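Local coordinates for uncharacterized protein (Clostridium sporogenes, PDB 4Q0Y) that is of unknown function but adopts a hot-dog, thioesterase-like fold, at residues S10-F16 with S69-N75. Residue numbers count along the deposited sequence, not the author numbering.
Sequences SIDVFKF and SYHIQPN
Backbone hydrogen bonds join S10-F14 to H71-N75 as antiparallel strands, the short segment axes at 162° and 4.4 Å apart. F14 N to H71 O (2.8 Å) and H71 N to F14 O (3.0 Å) pair reciprocally, as do D12 N to Q73 O (3.0 Å) and Q73 N to D12 O (2.9 Å); N75 N donates to S10 O (2.8 Å). P74, lacking an amide hydrogen, fits opposite I11 at a non-hydrogen-bonded pair, where this pairing needs none. On the face carrying S10, D12 and N75, the two N-H hydrogens of N75 ND2 (chi1 m) serve S10 OG and D12 OD2 (3.0 Å each), while D12 OD1 salt-bridges K26. Past the strand, a water links F16 N (2.9 Å) to S69 O (2.7 Å), and F16, chi1 t, presents its face to the H71 edge, centroids 4.4 Å apart. Beta-branched I11, V13 and I72 suit the other, buried face: V13 CG1 makes a CH-pi contact 3.6 Å from the Y70 ring centroid, I11 CG2 meets I72 CB at 3.7 Å, and both isoleucines touch F39 of helix 33-44, the sheet-on-helix packing of a hot-dog fold.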
loop_
_atom_site.group_PDB
_atom_site.type_symbol
_atom_site.label_atom_id
_atom_site.label_comp_id
_atom_site.label_asym_id
_atom_site.label_seq_id
_atom_site.Cartn_x
_atom_site.Cartn_y
_atom_site.Cartn_z
ATOM N N SER B 10 -2.367 9.013 12.385
ATOM C CA SER B 10 -1.620 8.451 13.516
ATOM C C SER B 10 -2.209 7.106 13.932
ATOM O O SER B 10 -3.319 6.760 13.503
ATOM C CB SER B 10 -1.665 9.380 14.735
ATOM O OG SER B 10 -2.989 9.570 15.165
ATOM N N ILE B 11 -1.461 6.389 14.769
ATOM C CA ILE B 11 -1.974 5.213 15.463
ATOM C C ILE B 11 -1.681 5.367 16.956
ATOM O O ILE B 11 -0.533 5.370 17.351
ATOM C CB ILE B 11 -1.344 3.876 14.966
ATOM C CG1 ILE B 11 -1.500 3.681 13.451
ATOM C CG2 ILE B 11 -1.945 2.701 15.734
ATOM C CD1 ILE B 11 -0.595 2.619 12.855
ATOM N N ASP B 12 -2.722 5.484 17.771
ATOM C CA ASP B 12 -2.564 5.485 19.230
ATOM C C ASP B 12 -2.347 4.044 19.685
ATOM O O ASP B 12 -3.044 3.141 19.212
ATOM C CB ASP B 12 -3.765 6.086 19.926
ATOM C CG ASP B 12 -3.921 7.547 19.615
ATOM O OD1 ASP B 12 -2.984 8.287 19.917
ATOM O OD2 ASP B 12 -4.971 7.957 19.093
ATOM N N VAL B 13 -1.389 3.849 20.593
ATOM C CA VAL B 13 -0.976 2.522 21.031
ATOM C C VAL B 13 -1.189 2.408 22.544
ATOM O O VAL B 13 -0.744 3.268 23.316
ATOM C CB VAL B 13 0.489 2.229 20.680
ATOM C CG1 VAL B 13 0.886 0.807 21.107
ATOM C CG2 VAL B 13 0.723 2.448 19.184
ATOM N N PHE B 14 -1.845 1.329 22.944
ATOM C CA PHE B 14 -2.244 1.055 24.331
ATOM C C PHE B 14 -1.803 -0.339 24.750
ATOM O O PHE B 14 -1.649 -1.223 23.892
ATOM C CB PHE B 14 -3.759 1.139 24.494
ATOM C CG PHE B 14 -4.354 2.465 24.085
ATOM C CD1 PHE B 14 -4.664 2.729 22.721
ATOM C CD2 PHE B 14 -4.636 3.442 25.034
ATOM C CE1 PHE B 14 -5.224 3.937 22.330
ATOM C CE2 PHE B 14 -5.195 4.661 24.628
ATOM C CZ PHE B 14 -5.485 4.902 23.285
ATOM N N LYS B 15 -1.641 -0.541 26.057
ATOM C CA LYS B 15 -1.238 -1.828 26.592
ATOM C C LYS B 15 -2.340 -2.855 26.374
ATOM O O LYS B 15 -3.505 -2.572 26.614
ATOM C CB LYS B 15 -0.904 -1.722 28.074
ATOM C CG LYS B 15 -0.323 -2.978 28.667
ATOM C CD LYS B 15 0.211 -2.668 30.053
ATOM C CE LYS B 15 0.778 -3.887 30.701
ATOM N NZ LYS B 15 1.870 -4.499 29.899
ATOM N N PHE B 16 -1.968 -4.040 25.900
ATOM C CA PHE B 16 -2.923 -5.124 25.667
ATOM C C PHE B 16 -3.264 -5.718 27.031
ATOM O O PHE B 16 -2.514 -6.542 27.547
ATOM C CB PHE B 16 -2.301 -6.157 24.705
ATOM C CG PHE B 16 -3.296 -7.054 24.028
ATOM C CD1 PHE B 16 -4.184 -7.846 24.771
ATOM C CD2 PHE B 16 -3.298 -7.173 22.643
ATOM C CE1 PHE B 16 -5.082 -8.693 24.132
ATOM C CE2 PHE B 16 -4.192 -8.039 21.996
ATOM C CZ PHE B 16 -5.090 -8.770 22.745
ATOM N N SER B 69 2.221 -7.137 21.381
ATOM C CA SER B 69 0.768 -7.195 21.606
ATOM C C SER B 69 0.333 -5.815 22.070
ATOM O O SER B 69 0.831 -5.311 23.071
ATOM C CB SER B 69 0.316 -8.268 22.599
ATOM O OG SER B 69 0.957 -9.489 22.349
ATOM N N TYR B 70 -0.588 -5.230 21.324
ATOM C CA TYR B 70 -1.112 -3.896 21.627
ATOM C C TYR B 70 -2.584 -3.784 21.296
ATOM O O TYR B 70 -3.131 -4.562 20.504
ATOM C CB TYR B 70 -0.367 -2.855 20.817
ATOM C CG TYR B 70 1.093 -2.682 21.140
ATOM C CD1 TYR B 70 1.504 -2.251 22.408
ATOM C CD2 TYR B 70 2.079 -2.867 20.150
ATOM C CE1 TYR B 70 2.838 -2.073 22.705
ATOM C CE2 TYR B 70 3.434 -2.670 20.434
ATOM C CZ TYR B 70 3.811 -2.297 21.713
ATOM O OH TYR B 70 5.133 -2.099 22.036
ATOM N N HIS B 71 -3.244 -2.825 21.955
ATOM C CA HIS B 71 -4.523 -2.312 21.497
ATOM C C HIS B 71 -4.166 -1.044 20.772
ATOM O O HIS B 71 -3.403 -0.247 21.294
ATOM C CB HIS B 71 -5.455 -2.040 22.663
ATOM C CG HIS B 71 -6.019 -3.284 23.270
ATOM N ND1 HIS B 71 -7.109 -3.270 24.111
ATOM C CD2 HIS B 71 -5.653 -4.581 23.159
ATOM C CE1 HIS B 71 -7.386 -4.494 24.503
ATOM N NE2 HIS B 71 -6.533 -5.313 23.929
ATOM N N ILE B 72 -4.705 -0.882 19.562
ATOM C CA ILE B 72 -4.370 0.236 18.712
ATOM C C ILE B 72 -5.601 0.907 18.129
ATOM O O ILE B 72 -6.629 0.271 17.852
ATOM C CB ILE B 72 -3.389 -0.160 17.569
ATOM C CG1 ILE B 72 -4.024 -1.197 16.612
ATOM C CG2 ILE B 72 -2.096 -0.697 18.155
ATOM C CD1 ILE B 72 -3.185 -1.478 15.377
ATOM N N GLN B 73 -5.461 2.226 17.946
ATOM C CA GLN B 73 -6.492 3.083 17.374
ATOM C C GLN B 73 -5.864 3.823 16.204
ATOM O O GLN B 73 -5.272 4.897 16.406
ATOM C CB GLN B 73 -7.045 4.047 18.418
ATOM C CG GLN B 73 -8.147 4.973 17.880
ATOM C CD GLN B 73 -8.575 6.011 18.900
ATOM O OE1 GLN B 73 -8.726 5.716 20.099
ATOM N NE2 GLN B 73 -8.745 7.238 18.443
ATOM N N PRO B 74 -5.980 3.262 14.986
ATOM C CA PRO B 74 -5.583 4.020 13.805
ATOM C C PRO B 74 -6.600 5.118 13.539
ATOM O O PRO B 74 -7.817 4.846 13.524
ATOM C CB PRO B 74 -5.592 2.977 12.672
ATOM C CG PRO B 74 -6.494 1.909 13.141
ATOM C CD PRO B 74 -6.324 1.862 14.641
ATOM N N ASN B 75 -6.100 6.339 13.385
ATOM C CA ASN B 75 -6.889 7.511 13.098
ATOM C C ASN B 75 -6.713 7.808 11.626
ATOM O O ASN B 75 -5.585 7.907 11.138
ATOM C CB ASN B 75 -6.419 8.672 13.966
ATOM C CG ASN B 75 -6.629 8.383 15.425
ATOM O OD1 ASN B 75 -7.757 8.153 15.852
ATOM N ND2 ASN B 75 -5.550 8.297 16.176
HETATM O O HOH W 1 0.846 -4.314 25.538
#